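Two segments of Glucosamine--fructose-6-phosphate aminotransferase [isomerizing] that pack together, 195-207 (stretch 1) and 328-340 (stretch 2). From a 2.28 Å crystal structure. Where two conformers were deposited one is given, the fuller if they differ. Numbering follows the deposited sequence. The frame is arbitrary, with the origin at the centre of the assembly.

Stretch 1 195-207: KYTEELKNIRALV
Stretch 2 (328-340) LDAGHDFSAPVVF

Stretch 1 enters as helix already under way at Lys195, loosens around Asn202, and is helical again through Val207, where it continues; stretch 2 runs as an extended and looping segment from Leu328 before helix takes over by Ala336. The second helix of stretch 1 and that of stretch 2 run nearly the same way, their axes crossing at -30° and coming within 9.5 Å. In register, Ile203 CA lies 5.6 Å from Ser335 CA, and Val207 CA 5.3 Å from Val339 CA.

The polar anchor is Glu199, whose extended t,t side chain reaches the turn ahead of the stretch 2 helix. There OE2 accepts hydrogen bonds from Phe334 N (2.9 Å) and Ser335 N (3.1 Å), for a carboxylate can serve amides that the first turn of a helix leaves without backbone partners. A water bridges the other oxygen, lying 2.9 Å from Glu199 OE1 and 2.8 Å from Asp333 N.

Phe334 (chi1 -76°, chi2 -71°) fits against the first helix: its CB meets Leu200 CD2 at 3.5 Å, and its CE2 meets Tyr196 CB at 3.8 Å. Leu200 (m,t) starts sideways, but its branched tip bends nearer.

Small Ser335 makes a hollow for Ile203 (m,t), with Ile203 CG1 3.6 Å from Ser335 CB. Its p rotamer turns the hydroxyl back to the loop, where Ser335 OG donates to Ala330 O at 2.7 Å. Gly331, at phi/psi 85/-143, suits this tight corner: a CB would clash with Ser335 OG and crowd Leu206 CD1.

Leu206 (m,t) is the most deeply covered bump, with more of its surface against the other stretch than any other residue. Its CD2 lies 3.8 Å from Asp329 O, its CD1 4.2 Å from Gly331 CA, and its CB 3.6 Å from Val339 CG2. Compact, beta-branched side chains close the far end, with Val338 CG1 4.0 Å from Ile203 CG2 and 4.1 Å from Val207 CG2.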

ATOM      1  N   LYS A 195      26.490  -9.821 -15.797  1.00 22.56           N
ATOM      2  CA  LYS A 195      25.940 -10.973 -15.091  1.00 23.24           C
ATOM      3  C   LYS A 195      24.412 -10.848 -14.957  1.00 22.58           C
ATOM      4  O   LYS A 195      23.656 -11.811 -15.172  1.00 22.35           O
ATOM      5  CB  LYS A 195      26.611 -11.053 -13.722  1.00 24.51           C
ATOM      6  CG  LYS A 195      25.944 -11.905 -12.696  1.00 27.71           C
ATOM      7  CD  LYS A 195      26.843 -11.969 -11.490  1.00 36.05           C
ATOM      8  CE  LYS A 195      26.087 -11.842 -10.171  1.00 41.09           C
ATOM      9  NZ  LYS A 195      25.117 -12.986 -10.022  1.00 46.33           N
ATOM     10  N   TYR A 196      23.955  -9.652 -14.617  1.00 21.74           N
ATOM     11  CA  TYR A 196      22.521  -9.419 -14.511  1.00 21.14           C
ATOM     12  C   TYR A 196      21.817  -9.355 -15.878  1.00 20.62           C
ATOM     13  O   TYR A 196      20.681  -9.793 -15.991  1.00 19.30           O
ATOM     14  CB  TYR A 196      22.257  -8.172 -13.689  1.00 21.88           C
ATOM     15  CG  TYR A 196      22.884  -8.247 -12.329  1.00 21.98           C
ATOM     16  CD1 TYR A 196      22.679  -9.358 -11.517  1.00 25.49           C
ATOM     17  CD2 TYR A 196      23.699  -7.242 -11.861  1.00 21.48           C
ATOM     18  CE1 TYR A 196      23.243  -9.445 -10.285  1.00 25.07           C
ATOM     19  CE2 TYR A 196      24.296  -7.339 -10.612  1.00 21.12           C
ATOM     20  CZ  TYR A 196      24.047  -8.438  -9.840  1.00 23.36           C
ATOM     21  OH  TYR A 196      24.618  -8.589  -8.608  1.00 26.49           O
ATOM     22  N   THR A 197      22.509  -8.876 -16.912  1.00 20.39           N
ATOM     23  CA  THR A 197      21.969  -8.957 -18.245  1.00 21.17           C
ATOM     24  C   THR A 197      21.740 -10.433 -18.637  1.00 21.57           C
ATOM     25  O   THR A 197      20.700 -10.752 -19.218  1.00 21.25           O
ATOM     26  CB  THR A 197      22.865  -8.277 -19.281  1.00 21.40           C
ATOM     27  OG1 THR A 197      23.113  -6.930 -18.893  1.00 23.66           O
ATOM     28  CG2 THR A 197      22.174  -8.210 -20.624  1.00 21.26           C
ATOM     29  N   GLU A 198      22.686 -11.318 -18.317  1.00 22.30           N
ATOM     30  CA  GLU A 198      22.522 -12.750 -18.608  1.00 23.25           C
ATOM     31  C   GLU A 198      21.372 -13.336 -17.839  1.00 22.54           C
ATOM     32  O   GLU A 198      20.682 -14.194 -18.332  1.00 22.42           O
ATOM     33  CB  GLU A 198      23.799 -13.589 -18.342  1.00 24.32           C
ATOM     34  CG  GLU A 198      24.936 -13.301 -19.363  1.00 30.98           C
ATOM     35  CD  GLU A 198      24.565 -13.592 -20.893  1.00 39.13           C
ATOM     36  OE1 GLU A 198      24.352 -14.796 -21.243  1.00 46.09           O
ATOM     37  OE2 GLU A 198      24.525 -12.639 -21.744  1.00 37.39           O
ATOM     38  N   GLU A 199      21.165 -12.880 -16.614  1.00 22.24           N
ATOM     39  CA  GLU A 199      20.039 -13.337 -15.865  1.00 22.01           C
ATOM     40  C   GLU A 199      18.701 -12.945 -16.539  1.00 20.73           C
ATOM     41  O   GLU A 199      17.760 -13.721 -16.525  1.00 19.78           O
ATOM     42  CB  GLU A 199      20.134 -12.802 -14.426  1.00 22.62           C
ATOM     43  CG  GLU A 199      18.870 -12.967 -13.628  1.00 24.43           C
ATOM     44  CD  GLU A 199      19.008 -12.575 -12.120  1.00 29.81           C
ATOM     45  OE1 GLU A 199      20.074 -12.044 -11.664  1.00 25.79           O
ATOM     46  OE2 GLU A 199      17.996 -12.799 -11.414  1.00 31.64           O
ATOM     47  N   LEU A 200      18.611 -11.745 -17.100  1.00 20.46           N
ATOM     48  CA  LEU A 200      17.404 -11.335 -17.817  1.00 20.04           C
ATOM     49  C   LEU A 200      17.228 -12.246 -19.027  1.00 20.05           C
ATOM     50  O   LEU A 200      16.135 -12.710 -19.284  1.00 19.74           O
ATOM     51  CB  LEU A 200      17.457  -9.868 -18.262  1.00 19.16           C
ATOM     52  CG  LEU A 200      17.453  -8.798 -17.164  1.00 21.03           C
ATOM     53  CD1 LEU A 200      17.335  -7.331 -17.724  1.00 17.55           C
ATOM     54  CD2 LEU A 200      16.378  -9.043 -16.058  1.00 16.85           C
ATOM     55  N   LYS A 201      18.296 -12.533 -19.758  1.00 20.82           N
ATOM     56  CA  LYS A 201      18.154 -13.450 -20.911  1.00 21.29           C
ATOM     57  C   LYS A 201      17.661 -14.873 -20.555  1.00 22.06           C
ATOM     58  O   LYS A 201      17.028 -15.553 -21.372  1.00 22.46           O
ATOM     59  CB  LYS A 201      19.429 -13.540 -21.673  1.00 20.96           C
ATOM     60  CG  LYS A 201      19.792 -12.271 -22.347  1.00 20.85           C
ATOM     61  CD  LYS A 201      21.047 -12.508 -23.112  1.00 23.14           C
ATOM     62  CE  LYS A 201      21.614 -11.262 -23.699  1.00 25.23           C
ATOM     63  NZ  LYS A 201      23.086 -11.474 -23.894  1.00 24.75           N
ATOM     64  N   ASN A 202      17.913 -15.291 -19.321  1.00 22.41           N
ATOM     65  CA  ASN A 202      17.598 -16.633 -18.913  1.00 22.84           C
ATOM     66  C   ASN A 202      16.156 -16.728 -18.502  1.00 21.66           C
ATOM     67  O   ASN A 202      15.685 -17.827 -18.232  1.00 23.22           O
ATOM     68  CB  ASN A 202      18.483 -17.088 -17.748  1.00 23.70           C
ATOM     69  CG  ASN A 202      19.981 -17.206 -18.137  1.00 28.75           C
ATOM     70  OD1 ASN A 202      20.355 -17.317 -19.323  1.00 31.21           O
ATOM     71  ND2 ASN A 202      20.833 -17.172 -17.120  1.00 33.09           N
ATOM     72  N   ILE A 203      15.454 -15.604 -18.427  1.00 18.61           N
ATOM     73  CA  ILE A 203      14.072 -15.646 -18.022  1.00 17.39           C
ATOM     74  C   ILE A 203      13.177 -16.510 -18.914  1.00 17.61           C
ATOM     75  O   ILE A 203      12.235 -17.151 -18.444  1.00 19.02           O
ATOM     76  CB  ILE A 203      13.420 -14.205 -17.892  1.00 16.27           C
ATOM     77  CG1 ILE A 203      14.059 -13.438 -16.727  1.00 16.69           C
ATOM     78  CG2 ILE A 203      11.946 -14.351 -17.595  1.00 13.24           C
ATOM     79  CD1 ILE A 203      13.561 -11.987 -16.500  1.00 10.92           C
ATOM     80  N   ARG A 204      13.426 -16.490 -20.205  1.00 17.63           N
ATOM     81  CA  ARG A 204      12.591 -17.236 -21.141  1.00 17.47           C
ATOM     82  C   ARG A 204      12.476 -18.722 -20.786  1.00 17.43           C
ATOM     83  O   ARG A 204      11.383 -19.261 -20.677  1.00 17.25           O
ATOM     84  CB  ARG A 204      13.140 -17.092 -22.542  1.00 17.70           C
ATOM     85  CG  ARG A 204      12.371 -17.908 -23.519  1.00 21.06           C
ATOM     86  CD  ARG A 204      12.623 -17.529 -24.968  1.00 23.06           C
ATOM     87  NE  ARG A 204      11.621 -18.185 -25.824  1.00 26.37           N
ATOM     88  CZ  ARG A 204      11.249 -17.769 -27.031  1.00 27.93           C
ATOM     89  NH1 ARG A 204      11.778 -16.678 -27.562  1.00 27.89           N
ATOM     90  NH2 ARG A 204      10.349 -18.460 -27.706  1.00 29.97           N
ATOM     91  N   ALA A 205      13.607 -19.374 -20.579  1.00 16.92           N
ATOM     92  CA  ALA A 205      13.602 -20.783 -20.187  1.00 17.34           C
ATOM     93  C   ALA A 205      12.888 -20.989 -18.854  1.00 17.13           C
ATOM     94  O   ALA A 205      12.172 -21.957 -18.647  1.00 17.36           O
ATOM     95  CB  ALA A 205      15.039 -21.330 -20.121  1.00 15.74           C
ATOM     96  N   LEU A 206      13.088 -20.073 -17.932  1.00 17.46           N
ATOM     97  CA  LEU A 206      12.522 -20.260 -16.595  1.00 17.17           C
ATOM     98  C   LEU A 206      10.983 -20.066 -16.659  1.00 16.77           C
ATOM     99  O   LEU A 206      10.215 -20.753 -15.976  1.00 17.09           O
ATOM    100  CB  LEU A 206      13.197 -19.306 -15.665  1.00 16.93           C
ATOM    101  CG  LEU A 206      14.713 -19.513 -15.541  1.00 19.58           C
ATOM    102  CD1 LEU A 206      15.256 -18.456 -14.588  1.00 19.29           C
ATOM    103  CD2 LEU A 206      15.096 -20.924 -15.062  1.00 19.04           C
ATOM    104  N   VAL A 207      10.538 -19.177 -17.538  1.00 15.93           N
ATOM    105  CA  VAL A 207       9.126 -18.934 -17.674  1.00 16.19           C
ATOM    106  C   VAL A 207       8.477 -20.152 -18.289  1.00 17.34           C
ATOM    107  O   VAL A 207       7.413 -20.601 -17.878  1.00 16.67           O
ATOM    108  CB  VAL A 207       8.864 -17.655 -18.481  1.00 15.98           C
ATOM    109  CG1 VAL A 207       7.403 -17.569 -18.968  1.00 14.28           C
ATOM    110  CG2 VAL A 207       9.246 -16.393 -17.631  1.00 14.51           C
ATOM    111  N   LEU A 328       9.751 -24.882  -8.481  1.00 27.67           N
ATOM    112  CA  LEU A 328      10.214 -24.460  -9.761  1.00 26.64           C
ATOM    113  C   LEU A 328      11.544 -23.762  -9.624  1.00 25.90           C
ATOM    114  O   LEU A 328      11.872 -23.285  -8.568  1.00 26.43           O
ATOM    115  CB  LEU A 328       9.168 -23.515 -10.391  1.00 27.34           C
ATOM    116  CG  LEU A 328       8.773 -22.173  -9.742  1.00 26.46           C
ATOM    117  CD1 LEU A 328       8.249 -21.225 -10.793  1.00 26.84           C
ATOM    118  CD2 LEU A 328       7.713 -22.411  -8.728  1.00 28.91           C
ATOM    119  N   ASP A 329      12.308 -23.694 -10.705  1.00 25.44           N
ATOM    120  CA  ASP A 329      13.515 -22.887 -10.742  0.60 25.49           C
ATOM    121  C   ASP A 329      13.117 -21.483 -11.109  1.00 24.25           C
ATOM    122  O   ASP A 329      12.586 -21.269 -12.169  1.00 24.14           O
ATOM    123  CB  ASP A 329      14.494 -23.424 -11.776  0.60 26.39           C
ATOM    124  CG  ASP A 329      15.853 -22.718 -11.730  0.60 29.41           C
ATOM    125  OD1 ASP A 329      16.004 -21.701 -10.971  0.60 29.82           O
ATOM    126  OD2 ASP A 329      16.769 -23.206 -12.452  0.60 31.56           O
ATOM    127  N   ALA A 330      13.376 -20.528 -10.215  1.00 23.90           N
ATOM    128  CA  ALA A 330      13.002 -19.113 -10.415  1.00 22.02           C
ATOM    129  C   ALA A 330      14.180 -18.142 -10.626  1.00 21.74           C
ATOM    130  O   ALA A 330      13.984 -16.990 -11.058  1.00 21.56           O
ATOM    131  CB  ALA A 330      12.146 -18.634  -9.256  1.00 21.23           C
ATOM    132  N   GLY A 331      15.388 -18.565 -10.321  1.00 21.90           N
ATOM    133  CA  GLY A 331      16.546 -17.760 -10.601  1.00 22.44           C
ATOM    134  C   GLY A 331      16.725 -16.801  -9.457  1.00 23.50           C
ATOM    135  O   GLY A 331      16.428 -17.142  -8.337  1.00 25.44           O
ATOM    136  N   HIS A 332      17.145 -15.575  -9.745  1.00 24.14           N
ATOM    137  CA  HIS A 332      17.529 -14.622  -8.708  1.00 24.83           C
ATOM    138  C   HIS A 332      16.649 -13.349  -8.693  1.00 23.40           C
ATOM    139  O   HIS A 332      15.453 -13.408  -8.986  1.00 21.75           O
ATOM    140  CB  HIS A 332      19.039 -14.343  -8.828  1.00 26.17           C
ATOM    141  CG  HIS A 332      19.878 -15.583  -8.738  1.00 29.48           C
ATOM    142  ND1 HIS A 332      19.803 -16.459  -7.673  1.00 32.65           N
ATOM    143  CD2 HIS A 332      20.799 -16.099  -9.591  1.00 33.57           C
ATOM    144  CE1 HIS A 332      20.646 -17.457  -7.877  1.00 36.83           C
ATOM    145  NE2 HIS A 332      21.261 -17.261  -9.034  1.00 35.35           N
ATOM    146  N   ASP A 333      17.210 -12.206  -8.342  1.00 23.09           N
ATOM    147  CA  ASP A 333      16.369 -11.032  -8.068  1.00 22.91           C
ATOM    148  C   ASP A 333      15.633 -10.534  -9.264  1.00 21.09           C
ATOM    149  O   ASP A 333      14.557  -9.952  -9.149  1.00 20.74           O
ATOM    150  CB  ASP A 333      17.201  -9.862  -7.545  1.00 23.69           C
ATOM    151  CG  ASP A 333      17.552  -9.985  -6.057  1.00 27.48           C
ATOM    152  OD1 ASP A 333      17.103 -10.974  -5.378  1.00 28.13           O
ATOM    153  OD2 ASP A 333      18.259  -9.026  -5.593  1.00 30.12           O
ATOM    154  N   PHE A 334      16.231 -10.693 -10.424  1.00 20.47           N
ATOM    155  CA  PHE A 334      15.623 -10.098 -11.590  1.00 19.95           C
ATOM    156  C   PHE A 334      14.628 -11.081 -12.206  1.00 19.66           C
ATOM    157  O   PHE A 334      13.505 -10.684 -12.594  1.00 20.43           O
ATOM    158  CB  PHE A 334      16.656  -9.616 -12.580  1.00 19.36           C
ATOM    159  CG  PHE A 334      17.328  -8.350 -12.181  1.00 18.26           C
ATOM    160  CD1 PHE A 334      16.653  -7.167 -12.206  1.00 22.54           C
ATOM    161  CD2 PHE A 334      18.643  -8.328 -11.823  1.00 19.12           C
ATOM    162  CE1 PHE A 334      17.283  -5.951 -11.856  1.00 19.88           C
ATOM    163  CE2 PHE A 334      19.270  -7.140 -11.516  1.00 20.17           C
ATOM    164  CZ  PHE A 334      18.571  -5.944 -11.534  1.00 17.22           C
ATOM    165  N   SER A 335      14.993 -12.356 -12.241  1.00 18.40           N
ATOM    166  CA  SER A 335      14.145 -13.324 -12.881  1.00 17.24           C
ATOM    167  C   SER A 335      13.004 -13.795 -12.024  1.00 16.14           C
ATOM    168  O   SER A 335      11.908 -13.986 -12.518  1.00 16.63           O
ATOM    169  CB  SER A 335      14.980 -14.535 -13.400  1.00 18.17           C
ATOM    170  OG  SER A 335      15.644 -15.253 -12.372  1.00 18.06           O
ATOM    171  N   ALA A 336      13.233 -13.962 -10.736  1.00 15.76           N
ATOM    172  CA  ALA A 336      12.272 -14.678  -9.903  1.00 15.80           C
ATOM    173  C   ALA A 336      10.957 -13.966  -9.794  1.00 15.78           C
ATOM    174  O   ALA A 336       9.918 -14.601  -9.838  1.00 18.27           O
ATOM    175  CB  ALA A 336      12.856 -15.038  -8.510  1.00 15.35           C
ATOM    176  N   PRO A 337      10.960 -12.638  -9.699  1.00 15.42           N
ATOM    177  CA  PRO A 337       9.644 -11.983  -9.652  1.00 14.36           C
ATOM    178  C   PRO A 337       8.742 -12.251 -10.863  1.00 14.18           C
ATOM    179  O   PRO A 337       7.523 -12.419 -10.727  1.00 14.34           O
ATOM    180  CB  PRO A 337      10.005 -10.493  -9.588  1.00 14.45           C
ATOM    181  CG  PRO A 337      11.370 -10.526  -8.829  1.00 15.97           C
ATOM    182  CD  PRO A 337      12.069 -11.689  -9.488  1.00 15.26           C
ATOM    183  N   VAL A 338       9.341 -12.269 -12.046  1.00 13.68           N
ATOM    184  CA  VAL A 338       8.633 -12.626 -13.258  1.00 12.36           C
ATOM    185  C   VAL A 338       8.226 -14.114 -13.237  1.00 13.21           C
ATOM    186  O   VAL A 338       7.086 -14.432 -13.497  1.00 12.79           O
ATOM    187  CB  VAL A 338       9.502 -12.378 -14.511  1.00 12.24           C
ATOM    188  CG1 VAL A 338       8.723 -12.784 -15.768  1.00  9.18           C
ATOM    189  CG2 VAL A 338       9.982 -10.938 -14.579  1.00  7.66           C
ATOM    190  N   VAL A 339       9.158 -15.010 -12.926  1.00 14.13           N
ATOM    191  CA  VAL A 339       8.856 -16.444 -12.967  1.00 14.45           C
ATOM    192  C   VAL A 339       7.727 -16.826 -11.998  1.00 15.64           C
ATOM    193  O   VAL A 339       6.790 -17.541 -12.349  1.00 15.86           O
ATOM    194  CB  VAL A 339      10.085 -17.280 -12.751  1.00 15.17           C
ATOM    195  CG1 VAL A 339       9.750 -18.826 -12.749  1.00 14.90           C
ATOM    196  CG2 VAL A 339      11.127 -16.984 -13.862  1.00 11.72           C
ATOM    197  N   PHE A 340       7.738 -16.249 -10.810  1.00 16.41           N
ATOM    198  CA  PHE A 340       6.768 -16.657  -9.824  1.00 16.18           C
ATOM    199  C   PHE A 340       5.410 -16.093 -10.170  1.00 15.99           C
ATOM    200  O   PHE A 340       4.432 -16.577  -9.601  1.00 17.78           O
ATOM    201  CB  PHE A 340       7.185 -16.204  -8.459  1.00 15.93           C
ATOM    202  CG  PHE A 340       8.091 -17.139  -7.783  1.00 20.23           C
ATOM    203  CD1 PHE A 340       7.667 -18.435  -7.509  1.00 22.73           C
ATOM    204  CD2 PHE A 340       9.334 -16.734  -7.359  1.00 18.92           C
ATOM    205  CE1 PHE A 340       8.486 -19.315  -6.852  1.00 25.10           C
ATOM    206  CE2 PHE A 340      10.149 -17.603  -6.715  1.00 22.49           C
ATOM    207  CZ  PHE A 340       9.739 -18.910  -6.463  1.00 24.91           C
TER
HETATM  208  O   HOH W   1      19.724 -11.054  -8.945  1.00 26.20           O
HETATM  209  O   HOH W   2      10.987 -22.434 -14.103  1.00 19.04           O